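Local coordinates for virulent strain associated lipoprotein (Borreliella spielmanii A14S, PDB 6FZZ) that is an outer surface lipoprotein of a Lyme disease agent and probably binds glutathione, as its Borrelia burgdorferi relative does, at residues N20-R23 and N24-K28; I98-A102 and N103-D107; I113-E116 and G117-Y121; N181-K184 and L185-E189. All coordinates share one frame; numbering follows the deposited sequence.

Overall arrangement
The four contacts lie in an all-helical chain and follow one another in sequence. Contact 1 is on helix 15-41. Contact 2 is the turn between helices 89-102 and 105-126. Contact 3 lies further along helix 105-126, nearest the centre of the chain. Contact 4 is near the start of helix 180-209. Contacts 2 and 4 touch, with centres 10 Å apart, through the salt bridge of Glu104 with Lys184. Contact 1 is on the opposite side of the chain's centre, its own centre 36 Å from that of contact 2. Helix 105-126 thus runs from a charged turn at one end of the bundle into its interior.

Contact 1: N20-R23 and N24-K28; sequences NDLR and NLIEK
Asn20 O takes two hydrogen bonds from Asn24. The backbone N of Asn24 gives the straighter one, 2.9 Å to Asn20 O with an N-H...O angle of 165°. Asn24 ND2 adds a more bent one at 131°, also 2.9 Å from Asn20 O. The two donors come from opposite faces of the carbonyl plane. ND2 sits well above that plane, and the carbonyl in turn lies tilted from the side-chain amide plane. CG of Asn24 lies beside its own backbone N (chi1 -86°), which turns the amide back onto its own helix and brings ND2 to Asn20 O. The next carbonyls each accept one amide: Asp21 O from Leu25 N, Leu22 O from Ile26 N, and Arg23 O from Glu27 N. The charged ends are served elsewhere. Asp21 OD2 makes a salt bridge with Lys17, and Arg23 NH2 is bonded to the carbonyl of Lys130. Arg23 NE and Glu27 OE2 stay 5.2 Å apart. On the buried side, Leu22 CD1 meets Ile26 CD1 at 4.3 Å. Leu22 also packs on Leu141 and Leu144 of helix 138-170. This is regular alpha-helical i to i+4 bonding with an added asparagine side-chain bond, in a segment predicted to be coiled coil.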
loop_
_atom_site.group_PDB
_atom_site.type_symbol
_atom_site.label_atom_id
_atom_site.label_comp_id
_atom_site.label_asym_id
_atom_site.label_seq_id
_atom_site.Cartn_x
_atom_site.Cartn_y
_atom_site.Cartn_z
ATOM N N ASN A 20 15.465 -6.025 19.908
ATOM C CA ASN A 20 14.647 -7.197 19.635
ATOM C C ASN A 20 13.344 -6.806 18.948
ATOM O O ASN A 20 12.944 -7.440 17.986
ATOM C CB ASN A 20 14.398 -8.002 20.937
ATOM C CG ASN A 20 15.628 -8.765 21.380
ATOM O OD1 ASN A 20 16.428 -9.136 20.571
ATOM N ND2 ASN A 20 15.776 -8.997 22.629
ATOM N N ASP A 21 12.658 -5.773 19.448
ATOM C CA ASP A 21 11.336 -5.455 18.910
ATOM C C ASP A 21 11.461 -4.985 17.406
ATOM O O ASP A 21 10.647 -5.200 16.537
ATOM C CB ASP A 21 10.769 -4.275 19.664
ATOM C CG ASP A 21 10.273 -4.615 21.027
ATOM O OD1 ASP A 21 9.937 -5.804 21.327
ATOM O OD2 ASP A 21 10.189 -3.633 21.786
ATOM N N LEU A 22 12.549 -4.320 17.162
ATOM C CA LEU A 22 12.811 -3.722 15.873
ATOM C C LEU A 22 13.229 -4.782 14.862
ATOM O O LEU A 22 12.729 -4.801 13.721
ATOM C CB LEU A 22 13.839 -2.643 16.145
ATOM C CG LEU A 22 14.042 -1.416 15.312
ATOM C CD1 LEU A 22 12.783 -0.870 14.655
ATOM C CD2 LEU A 22 14.744 -0.404 16.205
ATOM N N ARG A 23 14.035 -5.764 15.285
ATOM C CA ARG A 23 14.268 -6.903 14.410
ATOM C C ARG A 23 13.028 -7.653 14.152
ATOM O O ARG A 23 12.804 -8.089 13.039
ATOM C CB ARG A 23 15.349 -7.905 14.925
ATOM C CG ARG A 23 16.734 -7.404 14.746
ATOM C CD ARG A 23 17.780 -8.291 15.450
ATOM N NE ARG A 23 18.927 -7.549 15.114
ATOM C CZ ARG A 23 19.802 -6.996 15.923
ATOM N NH1 ARG A 23 19.881 -7.275 17.225
ATOM N NH2 ARG A 23 20.707 -6.238 15.339
ATOM N N ASN A 24 12.214 -7.854 15.163
ATOM C CA ASN A 24 10.941 -8.522 14.941
ATOM C C ASN A 24 10.071 -7.788 13.919
ATOM O O ASN A 24 9.467 -8.401 13.032
ATOM C CB ASN A 24 10.175 -8.679 16.271
ATOM C CG ASN A 24 10.591 -9.938 16.988
ATOM O OD1 ASN A 24 10.356 -11.043 16.486
ATOM N ND2 ASN A 24 11.293 -9.795 18.082
ATOM N N LEU A 25 9.940 -6.490 14.082
ATOM C CA LEU A 25 9.128 -5.691 13.117
ATOM C C LEU A 25 9.642 -5.786 11.658
ATOM O O LEU A 25 8.877 -5.968 10.704
ATOM C CB LEU A 25 9.149 -4.228 13.555
ATOM C CG LEU A 25 8.239 -3.868 14.718
ATOM C CD1 LEU A 25 8.657 -2.535 15.378
ATOM C CD2 LEU A 25 6.800 -3.793 14.172
ATOM N N ILE A 26 10.952 -5.614 11.522
ATOM C CA ILE A 26 11.634 -5.579 10.244
ATOM C C ILE A 26 11.579 -6.963 9.616
ATOM O O ILE A 26 11.212 -7.119 8.427
ATOM C CB ILE A 26 13.077 -5.071 10.381
ATOM C CG1 ILE A 26 13.038 -3.603 10.812
ATOM C CG2 ILE A 26 13.859 -5.332 9.127
ATOM C CD1 ILE A 26 14.383 -3.104 11.299
ATOM N N GLU A 27 11.850 -7.997 10.424
ATOM C CA GLU A 27 11.812 -9.338 9.865
ATOM C C GLU A 27 10.416 -9.717 9.486
ATOM O O GLU A 27 10.200 -10.344 8.455
ATOM C CB GLU A 27 12.573 -10.379 10.762
ATOM C CG GLU A 27 14.055 -9.958 10.924
ATOM C CD GLU A 27 14.980 -11.052 11.512
ATOM O OE1 GLU A 27 14.745 -12.233 11.157
ATOM O OE2 GLU A 27 15.942 -10.739 12.302
ATOM N N LYS A 28 9.417 -9.311 10.254
ATOM C CA LYS A 28 8.065 -9.669 9.936
ATOM C C LYS A 28 7.512 -8.906 8.682
ATOM O O LYS A 28 6.735 -9.451 7.850
ATOM C CB LYS A 28 7.198 -9.391 11.164
ATOM C CG LYS A 28 5.696 -9.194 10.921
ATOM C CD LYS A 28 4.976 -10.466 10.492
ATOM C CE LYS A 28 3.476 -10.256 10.608
ATOM N NZ LYS A 28 2.700 -11.296 9.883
#

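Contact 2: I98-A102 and N103-D107; sequences IIILA and NEVED
Glu104 N bonds to Ile99 O at 3.1 Å, almost straight at 168°. Asn103 N bonds to Ile100 O at 2.9 Å, but it stands above the carbonyl plane and the bond is bent. These two bonds close helix 89-102 in a Schellman motif. Asn103 has the positive phi (56°) that the motif needs. Glu104 follows at once as the N-cap residue of helix 105-126, so the chain passes from one helix to the next with almost no linker. The side chain of Glu104 bends at chi2, and its OE2 makes salt bridges with Lys184 and Lys188 of helix 180-209. Lys184 NZ probably also bonds to Ala102 O, so the turn is joined to that helix by its backbone as well as by Glu104. Apolar side chains pack across the turn. Ile99 CG2 lies against the backbone carbonyl of Glu104, 3.5 Å from Glu104 O. It also meets Val105 CG2 at 4.2 Å. Val105 also touches Ala52, Ser55 and Leu56 of a loop. Ile100 and Val105 lie side by side and point the same way. With chi1 at 172°, CG2 of Val105 lies beside its own backbone N, on the side of Ile100, and sits 3.7 Å from Ile100 CG1.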
loop_
_atom_site.group_PDB
_atom_site.type_symbol
_atom_site.label_atom_id
_atom_site.label_comp_id
_atom_site.label_asym_id
_atom_site.label_seq_id
_atom_site.Cartn_x
_atom_site.Cartn_y
_atom_site.Cartn_z
ATOM N N ILE A 98 -15.748 -1.201 -8.133
ATOM C CA ILE A 98 -16.286 -0.030 -7.438
ATOM C C ILE A 98 -15.520 1.241 -7.815
ATOM O O ILE A 98 -16.116 2.253 -8.092
ATOM C CB ILE A 98 -16.235 -0.164 -5.904
ATOM C CG1 ILE A 98 -17.220 -1.211 -5.417
ATOM C CG2 ILE A 98 -16.580 1.133 -5.210
ATOM C CD1 ILE A 98 -16.819 -1.701 -4.051
ATOM N N ILE A 99 -14.182 1.172 -7.833
ATOM C CA ILE A 99 -13.382 2.309 -8.240
ATOM C C ILE A 99 -13.569 2.746 -9.727
ATOM O O ILE A 99 -13.646 3.928 -10.029
ATOM C CB ILE A 99 -11.888 2.062 -7.900
ATOM C CG1 ILE A 99 -11.753 1.640 -6.431
ATOM C CG2 ILE A 99 -11.050 3.291 -8.228
ATOM C CD1 ILE A 99 -12.257 2.677 -5.396
ATOM N N ILE A 100 -13.643 1.779 -10.639
ATOM C CA ILE A 100 -14.020 2.028 -12.028
ATOM C C ILE A 100 -15.383 2.702 -12.151
ATOM O O ILE A 100 -15.519 3.708 -12.857
ATOM C CB ILE A 100 -13.982 0.726 -12.849
ATOM C CG1 ILE A 100 -12.533 0.250 -13.020
ATOM C CG2 ILE A 100 -14.698 0.874 -14.200
ATOM C CD1 ILE A 100 -12.427 -1.189 -13.521
ATOM N N LEU A 101 -16.364 2.170 -11.458
ATOM C CA LEU A 101 -17.694 2.805 -11.418
ATOM C C LEU A 101 -17.684 4.237 -10.904
ATOM O O LEU A 101 -18.382 5.075 -11.429
ATOM C CB LEU A 101 -18.646 1.993 -10.596
ATOM C CG LEU A 101 -19.113 0.769 -11.335
ATOM C CD1 LEU A 101 -19.863 -0.129 -10.343
ATOM C CD2 LEU A 101 -19.980 1.163 -12.543
ATOM N N ALA A 102 -16.874 4.520 -9.888
ATOM C CA ALA A 102 -16.658 5.902 -9.408
ATOM C C ALA A 102 -15.832 6.739 -10.362
ATOM O O ALA A 102 -15.729 7.962 -10.168
ATOM C CB ALA A 102 -15.958 5.880 -8.033
ATOM N N ASN A 103 -15.181 6.086 -11.320
ATOM C CA ASN A 103 -14.197 6.712 -12.254
ATOM C C ASN A 103 -13.020 7.452 -11.550
ATOM O O ASN A 103 -12.700 8.631 -11.822
ATOM C CB ASN A 103 -14.905 7.602 -13.241
ATOM C CG ASN A 103 -14.019 8.007 -14.391
ATOM O OD1 ASN A 103 -13.295 7.185 -14.973
ATOM N ND2 ASN A 103 -14.073 9.265 -14.740
ATOM N N GLU A 104 -12.380 6.750 -10.608
ATOM C CA GLU A 104 -11.291 7.368 -9.836
ATOM C C GLU A 104 -10.135 6.394 -9.782
ATOM O O GLU A 104 -9.433 6.357 -8.762
ATOM C CB GLU A 104 -11.752 7.718 -8.400
ATOM C CG GLU A 104 -12.753 8.875 -8.262
ATOM C CD GLU A 104 -12.169 10.188 -8.788
ATOM O OE1 GLU A 104 -10.914 10.328 -8.876
ATOM O OE2 GLU A 104 -12.963 11.047 -9.236
ATOM N N VAL A 105 -9.910 5.644 -10.882
ATOM C CA VAL A 105 -8.841 4.646 -10.884
ATOM C C VAL A 105 -7.491 5.292 -10.576
ATOM O O VAL A 105 -6.738 4.841 -9.705
ATOM C CB VAL A 105 -8.813 3.836 -12.173
ATOM C CG1 VAL A 105 -7.558 2.938 -12.211
ATOM C CG2 VAL A 105 -10.063 2.959 -12.279
ATOM N N GLU A 106 -7.192 6.367 -11.292
ATOM C CA GLU A 106 -5.892 7.031 -11.137
ATOM C C GLU A 106 -5.594 7.540 -9.775
ATOM O O GLU A 106 -4.517 7.257 -9.224
ATOM C CB GLU A 106 -5.743 8.173 -12.158
ATOM C CG GLU A 106 -5.578 7.638 -13.562
ATOM C CD GLU A 106 -5.365 8.771 -14.588
ATOM O OE1 GLU A 106 -5.318 9.978 -14.188
ATOM O OE2 GLU A 106 -5.220 8.441 -15.786
ATOM N N ASP A 107 -6.525 8.268 -9.177
ATOM C CA ASP A 107 -6.243 8.956 -7.926
ATOM C C ASP A 107 -6.237 7.928 -6.773
ATOM O O ASP A 107 -5.476 8.082 -5.838
ATOM C CB ASP A 107 -7.292 10.059 -7.631
ATOM C CG ASP A 107 -6.993 11.369 -8.394
ATOM O OD1 ASP A 107 -6.135 11.345 -9.273
ATOM O OD2 ASP A 107 -7.605 12.418 -8.146
#

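Contact 3: I113-E116 and G117-Y121; sequences ITLE and GNIDY
Ile113 O accepts the backbone N of Gly117 at 2.9 Å. Thr114 O accepts Asn118 N at 3.0 Å, with a bent N-H...O angle of 135°. The side-chain amide of Asn118 lies near the same carbonyl, with Asn118 CG 3.4 Å from Thr114 O. The ends of that amide are held by helix 180-209: OD1 by Lys205 and ND2 by Ser201. Leu115 O takes two donors. Ile119 N lies in the carbonyl plane, while Asn118 N stands above it at 2.9 Å from Leu115 O, with a bent bond of 131°. One amide, Asn118 N, thus serves two carbonyls. The Leu115 side chain, with CG anti to the backbone N (chi1 -179°), runs alongside that of Ile119. Their ends meet at 3.7 Å from Leu115 CD2 to Ile119 CD1. Glu116 O accepts Asp120 N at 2.8 Å, nearly straight. The two carboxylates go to separate partners, Glu116 OE2 to Lys155 and Asp120 OD1 to Arg33. The side chain of Glu116 is about 3 Å from a bound tetraethylene glycol, probably from the crystallisation liquor. The arrangement is that of a largely buried stretch of helix 105-126 near the centre of a helical bundle, packed by Leu115 and Ile119 on helix 138-170 and by Asn118 on helix 180-209.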
loop_
_atom_site.group_PDB
_atom_site.type_symbol
_atom_site.label_atom_id
_atom_site.label_comp_id
_atom_site.label_asym_id
_atom_site.label_seq_id
_atom_site.Cartn_x
_atom_site.Cartn_y
_atom_site.Cartn_z
ATOM N N ILE A 113 -0.623 3.125 -4.090
ATOM C CA ILE A 113 0.577 2.420 -4.459
ATOM C C ILE A 113 1.818 3.255 -4.124
ATOM O O ILE A 113 2.869 2.705 -3.867
ATOM C CB ILE A 113 0.472 1.969 -5.948
ATOM C CG1 ILE A 113 -0.180 0.599 -6.035
ATOM C CG2 ILE A 113 1.767 2.036 -6.676
ATOM C CD1 ILE A 113 -1.665 0.629 -5.699
ATOM N N THR A 114 1.713 4.584 -4.115
ATOM C CA THR A 114 2.802 5.403 -3.689
ATOM C C THR A 114 3.057 5.201 -2.177
ATOM O O THR A 114 4.214 5.035 -1.737
ATOM C CB THR A 114 2.541 6.898 -4.033
ATOM O OG1 THR A 114 2.386 7.023 -5.428
ATOM C CG2 THR A 114 3.680 7.849 -3.555
ATOM N N LEU A 115 1.982 5.175 -1.397
ATOM C CA LEU A 115 2.070 4.931 0.026
ATOM C C LEU A 115 2.764 3.542 0.253
ATOM O O LEU A 115 3.769 3.429 0.958
ATOM C CB LEU A 115 0.665 5.005 0.665
ATOM C CG LEU A 115 0.623 4.790 2.191
ATOM C CD1 LEU A 115 -0.744 5.154 2.751
ATOM C CD2 LEU A 115 0.912 3.343 2.566
ATOM N N GLU A 116 2.268 2.518 -0.445
ATOM C CA GLU A 116 2.838 1.197 -0.314
ATOM C C GLU A 116 4.294 1.167 -0.719
ATOM O O GLU A 116 5.128 0.516 -0.059
ATOM C CB GLU A 116 2.045 0.180 -1.070
ATOM C CG GLU A 116 2.497 -1.223 -0.735
ATOM C CD GLU A 116 1.879 -1.768 0.537
ATOM O OE1 GLU A 116 0.930 -1.163 1.101
ATOM O OE2 GLU A 116 2.307 -2.861 0.926
ATOM N N GLY A 117 4.624 1.906 -1.764
ATOM C CA GLY A 117 5.959 1.953 -2.267
ATOM C C GLY A 117 6.890 2.575 -1.244
ATOM O O GLY A 117 8.051 2.248 -1.206
ATOM N N ASN A 118 6.382 3.460 -0.396
ATOM C CA ASN A 118 7.230 4.072 0.616
ATOM C C ASN A 118 7.530 3.058 1.695
ATOM O O ASN A 118 8.608 3.044 2.278
ATOM C CB ASN A 118 6.603 5.353 1.200
ATOM C CG ASN A 118 6.612 6.506 0.210
ATOM O OD1 ASN A 118 7.459 6.538 -0.680
ATOM N ND2 ASN A 118 5.676 7.468 0.374
ATOM N N ILE A 119 6.534 2.264 2.027
ATOM C CA ILE A 119 6.730 1.156 2.978
ATOM C C ILE A 119 7.722 0.130 2.446
ATOM O O ILE A 119 8.626 -0.295 3.158
ATOM C CB ILE A 119 5.386 0.496 3.345
ATOM C CG1 ILE A 119 4.641 1.473 4.249
ATOM C CG2 ILE A 119 5.602 -0.834 4.062
ATOM C CD1 ILE A 119 3.201 1.166 4.482
ATOM N N ASP A 120 7.515 -0.287 1.222
ATOM C CA ASP A 120 8.393 -1.294 0.555
ATOM C C ASP A 120 9.844 -0.833 0.532
ATOM O O ASP A 120 10.761 -1.595 0.864
ATOM C CB ASP A 120 7.917 -1.489 -0.870
ATOM C CG ASP A 120 8.574 -2.709 -1.522
ATOM O OD1 ASP A 120 8.295 -3.840 -1.104
ATOM O OD2 ASP A 120 9.456 -2.511 -2.324
ATOM N N TYR A 121 10.064 0.427 0.140
ATOM C CA TYR A 121 11.387 1.016 0.087
ATOM C C TYR A 121 12.029 1.058 1.444
ATOM O O TYR A 121 13.205 0.766 1.598
ATOM C CB TYR A 121 11.343 2.428 -0.531
ATOM C CG TYR A 121 12.705 2.997 -0.829
ATOM C CD1 TYR A 121 13.321 2.767 -2.040
ATOM C CD2 TYR A 121 13.363 3.773 0.098
ATOM C CE1 TYR A 121 14.590 3.301 -2.339
ATOM C CE2 TYR A 121 14.641 4.297 -0.139
ATOM C CZ TYR A 121 15.258 4.084 -1.379
ATOM O OH TYR A 121 16.533 4.644 -1.645
#

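Contact 4: N181-K184 and L185-E189; sequences NKLK and LHVKE
Leu183 and Val187, one helical turn apart, run side by side and point the same way. Leu183 has CG anti to the backbone N (chi1 -175°), which carries its branched end along the helix to Val187. There Leu183 CD1 touches Val187 CG2 at 3.9 Å. The same methyl of Val187, CG2, also lies 3.3 Å from Leu183 O. In the backbone that carries the two side chains, Val187 N bonds to Leu183 O at 2.7 Å. Leu185 N, His186 N and Lys188 N bond in the same i to i+4 way to Asn181 O, Lys182 O and Lys184 O. The Leu185 branch folds back over Asn181 O, with Leu185 CG 3.7 Å from that oxygen. The Lys188 chain starts close to the backbone of Lys184, with Lys188 CG 3.3 Å from Lys184 O. Both lysine chains bend further along, and their ends converge. Lys184 NZ and Lys188 NZ are 4.9 Å apart. Glu104 is the acceptor that draws the two ammonium groups together, and its carboxylate would probably offset their like charges. His186, with CG anti to its backbone N (chi1 179°), touches Leu165 of helix 138-170. These segments form part of a helix predicted to be coiled coil. Leu183 packs on Ile98 and Ala102 of helix 89-102 and on Tyr169 of helix 138-170, and Val187 also rests on Ala102, so this part of helix 180-209 packs against both helices.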
loop_
_atom_site.group_PDB
_atom_site.type_symbol
_atom_site.label_atom_id
_atom_site.label_comp_id
_atom_site.label_asym_id
_atom_site.label_seq_id
_atom_site.Cartn_x
_atom_site.Cartn_y
_atom_site.Cartn_z
ATOM N N ASN A 181 -23.534 9.189 -7.994
ATOM C CA ASN A 181 -23.100 10.527 -7.600
ATOM C C ASN A 181 -22.646 10.529 -6.165
ATOM O O ASN A 181 -21.656 11.140 -5.867
ATOM C CB ASN A 181 -24.216 11.550 -7.754
ATOM C CG ASN A 181 -24.764 11.613 -9.177
ATOM O OD1 ASN A 181 -25.963 11.377 -9.408
ATOM N ND2 ASN A 181 -23.899 11.919 -10.129
ATOM N N LYS A 182 -23.388 9.831 -5.306
ATOM C CA LYS A 182 -23.009 9.584 -3.933
ATOM C C LYS A 182 -21.737 8.723 -3.827
ATOM O O LYS A 182 -20.889 9.004 -2.992
ATOM C CB LYS A 182 -24.144 8.886 -3.164
ATOM C CG LYS A 182 -25.445 9.689 -3.082
ATOM C CD LYS A 182 -25.635 10.321 -1.706
ATOM C CE LYS A 182 -27.003 10.008 -1.107
ATOM N NZ LYS A 182 -28.171 10.558 -1.865
ATOM N N LEU A 183 -21.632 7.647 -4.613
ATOM C CA LEU A 183 -20.365 6.905 -4.674
ATOM C C LEU A 183 -19.184 7.822 -4.991
ATOM O O LEU A 183 -18.138 7.746 -4.360
ATOM C CB LEU A 183 -20.415 5.800 -5.720
ATOM C CG LEU A 183 -19.172 4.886 -5.780
ATOM C CD1 LEU A 183 -18.979 4.135 -4.493
ATOM C CD2 LEU A 183 -19.342 3.947 -6.955
ATOM N N LYS A 184 -19.326 8.577 -6.068
ATOM C CA LYS A 184 -18.313 9.492 -6.503
ATOM C C LYS A 184 -17.871 10.465 -5.432
ATOM O O LYS A 184 -16.650 10.639 -5.182
ATOM C CB LYS A 184 -18.849 10.283 -7.690
ATOM C CG LYS A 184 -17.910 11.369 -8.199
ATOM C CD LYS A 184 -16.676 10.763 -8.835
ATOM C CE LYS A 184 -16.395 11.327 -10.217
ATOM N NZ LYS A 184 -15.199 10.621 -10.800
ATOM N N LEU A 185 -18.822 11.143 -4.802
ATOM C CA LEU A 185 -18.479 12.013 -3.663
ATOM C C LEU A 185 -17.736 11.279 -2.534
ATOM O O LEU A 185 -16.742 11.779 -1.995
ATOM C CB LEU A 185 -19.735 12.651 -3.051
ATOM C CG LEU A 185 -20.268 13.834 -3.824
ATOM C CD1 LEU A 185 -21.737 14.129 -3.475
ATOM C CD2 LEU A 185 -19.371 15.039 -3.514
ATOM N N HIS A 186 -18.244 10.111 -2.155
ATOM C CA HIS A 186 -17.613 9.302 -1.118
ATOM C C HIS A 186 -16.207 8.840 -1.547
ATOM O O HIS A 186 -15.258 8.900 -0.775
ATOM C CB HIS A 186 -18.543 8.109 -0.834
ATOM C CG HIS A 186 -18.023 7.168 0.204
ATOM N ND1 HIS A 186 -17.911 7.515 1.538
ATOM C CD2 HIS A 186 -17.625 5.883 0.122
ATOM C CE1 HIS A 186 -17.462 6.475 2.226
ATOM N NE2 HIS A 186 -17.265 5.481 1.384
ATOM N N VAL A 187 -16.068 8.352 -2.764
ATOM C CA VAL A 187 -14.741 7.931 -3.240
ATOM C C VAL A 187 -13.725 9.113 -3.265
ATOM O O VAL A 187 -12.505 8.916 -2.977
ATOM C CB VAL A 187 -14.841 7.148 -4.541
ATOM C CG1 VAL A 187 -13.473 6.866 -5.168
ATOM C CG2 VAL A 187 -15.492 5.800 -4.234
ATOM N N LYS A 188 -14.211 10.325 -3.565
ATOM C CA LYS A 188 -13.377 11.538 -3.471
ATOM C C LYS A 188 -12.816 11.807 -2.116
ATOM O O LYS A 188 -11.649 12.235 -2.022
ATOM C CB LYS A 188 -14.159 12.791 -3.834
ATOM C CG LYS A 188 -14.337 12.935 -5.283
ATOM C CD LYS A 188 -13.047 13.315 -5.940
ATOM C CE LYS A 188 -13.315 14.035 -7.259
ATOM N NZ LYS A 188 -12.326 13.628 -8.266
ATOM N N GLU A 189 -13.667 11.657 -1.097
ATOM C CA GLU A 189 -13.271 11.769 0.311
ATOM C C GLU A 189 -12.219 10.717 0.681
ATOM O O GLU A 189 -11.350 10.989 1.505
ATOM C CB GLU A 189 -14.434 11.536 1.288
ATOM C CG GLU A 189 -15.335 12.689 1.660
ATOM C CD GLU A 189 -14.594 14.004 1.862
ATOM O OE1 GLU A 189 -13.549 14.032 2.558
ATOM O OE2 GLU A 189 -15.081 15.005 1.301
#